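Local coordinates for putative acyl-CoA thioester hydrolase (Yersinia pestis KIM10+, PDB 5DM5) that hydrolyses thioesters, most likely acyl-CoA thioesters, as a hexameric enzyme built from hot-dog-fold subunits, at the interface of chains A and B. Sequence-based numbering; all coordinates share one arbitrary frame. Chains: chain A/B, Putative acyl-CoA thioester hydrolase.

Contact 1: the interface of chains A and B. Residues chain A 42, 45-46, 49, 69, 125; chain B 40-43, 45, 74.
The carboxylate oxygen OD1 of A:Asp49 points at the glycine pair B:Gly41 and B:Gly42. It is modelled too close to the carbonyl oxygen B:Gly41 O, and since both atoms can only accept, this is a clash and not a bond. At 2.7 Å resolution the local placement of the carboxylate against this carbonyl is doubtful. The amide nitrogen B:Gly42 N lies 3.7 Å from A:Asp49 OD1, too far to be counted as a bond. One helical turn earlier the hydroxyl OG of A:Ser46 meets B:Gly42 O, again too closely to be interpreted, while A:Ser46 CA and B:Gly42 CA pass at 4.1 Å.

A:Asp49 has CG anti to its backbone N (chi1 -168°), which swings the carboxylate away from its own helix toward chain B. As modelled, OD1 lies over one face of the B:Phe40 ring, offset toward the rim and 4.3 Å above its plane, a position that is approximate given the clash. The other oxygen, OD2, sits in plane at the edge of the A:Phe125 ring, 3.5 Å from CE2. One face of that ring is covered by A:Val69 CG2, also near the rim, 3.9 Å above the plane.

The apolar half is a reciprocal methionine pair. A:Met45 and B:Met45 cross obliquely, and in each the chain bends at its last torsion (chi3 -59° and -61°), turning the methyl back across the partner. Thus B:Met45 CE reaches A:Met45 CB at 3.7 Å, A:Met45 CE reaches B:Met45 CB equally closely, and B:Met45 CE also packs on A:Asp49 CB. Farther out, A:Val69 CG2 meets B:Phe74 CE2 at 4.2 Å.

In this thioesterase family the helix aspartate is the expected catalytic carboxylate, so a composite active site at the dimer interface is likely. Helix 41-60 of chain A here faces the start of helix 43-60 of chain B, with the edge strands 64-74 alongside.

Contact 2: the interface of chains A and B. Residues chain A 67-70; chain B 71-74.
The guanidinium of A:Arg68 has B:Gly71 CA over one face, toward NH2 and 3.4 Å from that nitrogen. A:Asp70 OD2 lies in plane at the edge beside NE, 2.6 Å from it in a salt bridge, although NE approaches that oxygen from above the carboxylate plane. NH2 bonds to the syn lone pair of A:Asp70 OD1, tilted 28° from the guanidinium plane. B:Thr73 OG1 is tilted out of the guanidinium plane, to the same side as B:Gly71 CA; it lies 2.9 Å from A:Arg68 NH1, a hydrogen bond by its chemistry. The side-on, two-nitrogen grip on A:Asp70 should limit rotation of the group and may thereby orient NH1 toward the threonine hydroxyl. The B:Phe74 ring presents an edge, with A:Val67 O in its plane, 3.6 Å from CD2.

The arginine chain is extended from CG to NE, with CG anti to the backbone N (chi1 -179°), and this carries its tip alongside the partner backbone to B:Thr73.

Beneath these side chains the backbones pair antiparallel, A:Arg68 opposite B:Thr73 and A:Val69 opposite B:Met72. A:Val69 N donates to B:Met72 O at 3.0 Å, and B:Met72 N donates back to A:Val69 O at 3.3 Å. B:Phe74 N donates to A:Val67 O, with B:Phe74 CB packed on A:Val67 CA at 3.7 Å.

The pairing joins the edge strands 64-74 of the two subunits, extending the sheet across the two-fold hot-dog dimer.

Contact 1: the interface of chains A and B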
loop_
_atom_site.group_PDB
_atom_site.type_symbol
_atom_site.label_atom_id
_atom_site.label_comp_id
_atom_site.label_asym_id
_atom_site.label_seq_id
_atom_site.Cartn_x
_atom_site.Cartn_y
_atom_site.Cartn_z
ATOM N N GLY A 42 14.899 -3.687 -6.521
ATOM C CA GLY A 42 13.856 -4.698 -6.469
ATOM C C GLY A 42 12.630 -4.260 -7.209
ATOM O O GLY A 42 12.190 -4.886 -8.144
ATOM N N MET A 45 12.901 -3.933 -10.781
ATOM C CA MET A 45 12.789 -5.254 -11.369
ATOM C C MET A 45 11.320 -5.675 -11.437
ATOM O O MET A 45 10.924 -6.275 -12.415
ATOM C CB MET A 45 13.631 -6.289 -10.594
ATOM C CG MET A 45 15.133 -5.919 -10.378
ATOM S SD MET A 45 16.271 -7.162 -9.635
ATOM C CE MET A 45 15.540 -7.520 -8.054
ATOM N N SER A 46 10.501 -5.326 -10.437
ATOM C CA SER A 46 9.045 -5.592 -10.497
ATOM C C SER A 46 8.400 -4.840 -11.645
ATOM O O SER A 46 7.585 -5.402 -12.371
ATOM C CB SER A 46 8.298 -5.203 -9.210
ATOM O OG SER A 46 8.758 -5.884 -8.061
ATOM N N ASP A 49 9.238 -6.613 -14.796
ATOM C CA ASP A 49 8.567 -7.905 -14.965
ATOM C C ASP A 49 7.160 -7.617 -15.459
ATOM O O ASP A 49 6.713 -8.197 -16.435
ATOM C CB ASP A 49 8.550 -8.716 -13.660
ATOM C CG ASP A 49 8.119 -10.171 -13.857
ATOM O OD1 ASP A 49 7.286 -10.686 -13.069
ATOM O OD2 ASP A 49 8.677 -10.820 -14.769
ATOM N N VAL A 69 15.345 -14.850 -16.173
ATOM C CA VAL A 69 15.796 -13.510 -16.506
ATOM C C VAL A 69 17.317 -13.444 -16.627
ATOM O O VAL A 69 18.034 -13.770 -15.683
ATOM C CB VAL A 69 15.362 -12.486 -15.447
ATOM C CG1 VAL A 69 15.893 -11.111 -15.824
ATOM C CG2 VAL A 69 13.858 -12.461 -15.318
ATOM N N PHE A 125 14.508 -10.348 -20.493
ATOM C CA PHE A 125 13.469 -11.166 -19.885
ATOM C C PHE A 125 13.020 -12.288 -20.766
ATOM O O PHE A 125 12.880 -12.121 -21.965
ATOM C CB PHE A 125 12.249 -10.318 -19.542
ATOM C CG PHE A 125 12.348 -9.610 -18.225
ATOM C CD1 PHE A 125 13.276 -8.606 -18.036
ATOM C CD2 PHE A 125 11.488 -9.928 -17.189
ATOM C CE1 PHE A 125 13.367 -7.950 -16.830
ATOM C CE2 PHE A 125 11.569 -9.275 -15.986
ATOM C CZ PHE A 125 12.511 -8.277 -15.804
ATOM N N PHE B 40 2.651 -13.448 -8.754
ATOM C CA PHE B 40 3.508 -13.272 -9.929
ATOM C C PHE B 40 4.928 -12.801 -9.626
ATOM O O PHE B 40 5.182 -12.149 -8.627
ATOM C CB PHE B 40 2.860 -12.392 -11.007
ATOM C CG PHE B 40 3.280 -12.745 -12.415
ATOM C CD1 PHE B 40 4.247 -13.711 -12.650
ATOM C CD2 PHE B 40 2.712 -12.109 -13.498
ATOM C CE1 PHE B 40 4.637 -14.031 -13.930
ATOM C CE2 PHE B 40 3.098 -12.425 -14.785
ATOM C CZ PHE B 40 4.061 -13.386 -15.001
ATOM N N GLY B 41 5.847 -13.140 -10.516
ATOM C CA GLY B 41 7.242 -12.800 -10.352
ATOM C C GLY B 41 7.497 -11.313 -10.376
ATOM O O GLY B 41 6.851 -10.560 -11.095
ATOM N N GLY B 42 8.477 -10.907 -9.591
ATOM C CA GLY B 42 8.843 -9.519 -9.419
ATOM C C GLY B 42 8.501 -8.930 -8.069
ATOM O O GLY B 42 9.198 -8.023 -7.639
ATOM N N TRP B 43 7.482 -9.431 -7.374
ATOM C CA TRP B 43 7.425 -9.256 -5.931
ATOM C C TRP B 43 8.516 -10.126 -5.370
ATOM O O TRP B 43 9.216 -9.777 -4.430
ATOM C CB TRP B 43 6.098 -9.666 -5.307
ATOM C CG TRP B 43 6.183 -9.657 -3.793
ATOM C CD1 TRP B 43 6.382 -8.572 -2.995
ATOM C CD2 TRP B 43 6.110 -10.786 -2.915
ATOM N NE1 TRP B 43 6.424 -8.949 -1.682
ATOM C CE2 TRP B 43 6.258 -10.304 -1.605
ATOM C CE3 TRP B 43 5.925 -12.154 -3.109
ATOM C CZ2 TRP B 43 6.223 -11.140 -0.498
ATOM C CZ3 TRP B 43 5.893 -12.979 -2.009
ATOM C CH2 TRP B 43 6.042 -12.471 -0.722
ATOM N N MET B 45 11.215 -10.976 -6.842
ATOM C CA MET B 45 12.467 -10.232 -7.046
ATOM C C MET B 45 12.638 -9.038 -6.097
ATOM O O MET B 45 13.758 -8.729 -5.709
ATOM C CB MET B 45 12.598 -9.753 -8.494
ATOM C CG MET B 45 12.489 -10.853 -9.547
ATOM S SD MET B 45 12.776 -10.315 -11.259
ATOM C CE MET B 45 11.489 -9.107 -11.498
ATOM N N PHE B 74 12.851 -19.179 -12.644
ATOM C CA PHE B 74 11.616 -19.421 -11.897
ATOM C C PHE B 74 11.278 -20.875 -11.864
ATOM O O PHE B 74 10.613 -21.399 -12.744
ATOM C CB PHE B 74 10.455 -18.617 -12.473
ATOM C CG PHE B 74 10.620 -17.154 -12.283
ATOM C CD1 PHE B 74 9.955 -16.503 -11.268
ATOM C CD2 PHE B 74 11.506 -16.444 -13.052
ATOM C CE1 PHE B 74 10.138 -15.169 -11.056
ATOM C CE2 PHE B 74 11.687 -15.100 -12.843
ATOM C CZ PHE B 74 11.005 -14.464 -11.845
#

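Contact 2: the interface of chains A and B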
loop_
_atom_site.group_PDB
_atom_site.type_symbol
_atom_site.label_atom_id
_atom_site.label_comp_id
_atom_site.label_asym_id
_atom_site.label_seq_id
_atom_site.Cartn_x
_atom_site.Cartn_y
_atom_site.Cartn_z
ATOM N N VAL A 67 9.845 -17.484 -16.630
ATOM C CA VAL A 67 10.665 -18.601 -16.136
ATOM C C VAL A 67 12.141 -18.306 -15.888
ATOM O O VAL A 67 12.796 -19.015 -15.133
ATOM C CB VAL A 67 10.603 -19.780 -17.091
ATOM C CG1 VAL A 67 9.202 -20.344 -17.112
ATOM C CG2 VAL A 67 11.052 -19.351 -18.480
ATOM N N ARG A 68 12.662 -17.290 -16.555
ATOM C CA ARG A 68 14.063 -16.909 -16.453
ATOM C C ARG A 68 14.351 -15.441 -16.828
ATOM O O ARG A 68 13.696 -14.860 -17.705
ATOM C CB ARG A 68 14.926 -17.821 -17.322
ATOM C CG ARG A 68 16.395 -17.480 -17.220
ATOM C CD ARG A 68 17.282 -18.388 -17.993
ATOM N NE ARG A 68 18.677 -18.072 -17.710
ATOM C CZ ARG A 68 19.386 -18.596 -16.720
ATOM N NH1 ARG A 68 18.850 -19.497 -15.907
ATOM N NH2 ARG A 68 20.645 -18.230 -16.558
ATOM N N VAL A 69 15.345 -14.850 -16.173
ATOM C CA VAL A 69 15.796 -13.510 -16.506
ATOM C C VAL A 69 17.317 -13.444 -16.627
ATOM O O VAL A 69 18.034 -13.770 -15.683
ATOM C CB VAL A 69 15.362 -12.486 -15.447
ATOM C CG1 VAL A 69 15.893 -11.111 -15.824
ATOM C CG2 VAL A 69 13.858 -12.461 -15.318
ATOM N N ASP A 70 17.819 -13.052 -17.789
ATOM C CA ASP A 70 19.273 -12.984 -17.974
ATOM C C ASP A 70 19.765 -11.568 -18.223
ATOM O O ASP A 70 19.043 -10.721 -18.738
ATOM C CB ASP A 70 19.771 -13.893 -19.110
ATOM C CG ASP A 70 20.001 -15.326 -18.656
ATOM O OD1 ASP A 70 20.636 -15.504 -17.591
ATOM O OD2 ASP A 70 19.599 -16.271 -19.374
ATOM N N GLY B 71 21.471 -14.878 -13.816
ATOM C CA GLY B 71 20.916 -16.217 -13.844
ATOM C C GLY B 71 19.698 -16.512 -12.996
ATOM O O GLY B 71 19.699 -17.470 -12.220
ATOM N N MET B 72 18.671 -15.682 -13.093
ATOM C CA MET B 72 17.452 -15.972 -12.353
ATOM C C MET B 72 16.557 -16.984 -13.055
ATOM O O MET B 72 16.304 -16.872 -14.247
ATOM C CB MET B 72 16.659 -14.707 -12.085
ATOM C CG MET B 72 15.353 -14.994 -11.362
ATOM S SD MET B 72 15.294 -14.146 -9.796
ATOM C CE MET B 72 15.618 -12.489 -10.377
ATOM N N THR B 73 16.104 -17.987 -12.316
ATOM C CA THR B 73 15.258 -19.005 -12.886
ATOM C C THR B 73 14.027 -19.140 -12.026
ATOM O O THR B 73 14.140 -19.175 -10.808
ATOM C CB THR B 73 15.961 -20.352 -12.976
ATOM O OG1 THR B 73 17.257 -20.183 -13.556
ATOM C CG2 THR B 73 15.154 -21.306 -13.838
ATOM N N PHE B 74 12.851 -19.179 -12.644
ATOM C CA PHE B 74 11.616 -19.421 -11.897
ATOM C C PHE B 74 11.278 -20.875 -11.864
ATOM O O PHE B 74 10.613 -21.399 -12.744
ATOM C CB PHE B 74 10.455 -18.617 -12.473
ATOM C CG PHE B 74 10.620 -17.154 -12.283
ATOM C CD1 PHE B 74 9.955 -16.503 -11.268
ATOM C CD2 PHE B 74 11.506 -16.444 -13.052
ATOM C CE1 PHE B 74 10.138 -15.169 -11.056
ATOM C CE2 PHE B 74 11.687 -15.100 -12.843
ATOM C CZ PHE B 74 11.005 -14.464 -11.845
#

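The C-alpha centres of contact 1 and contact 2 lie about 9 Å apart, and both include A:Val69 and B:Phe74. These shared residues belong to strands 64-74: their backbones take part in the sheet pairing of contact 2, while their side chains border the helix layer of contact 1. The two contacts are therefore adjoining layers of one two-fold interface, each with a twin when the chains are exchanged. The strand pairing plausibly fixes how the chain A helix meets the B:Gly41-B:Gly42 loop, so that dimerisation and formation of the likely active site are coupled. The deposited hexamer would contain three such dimers.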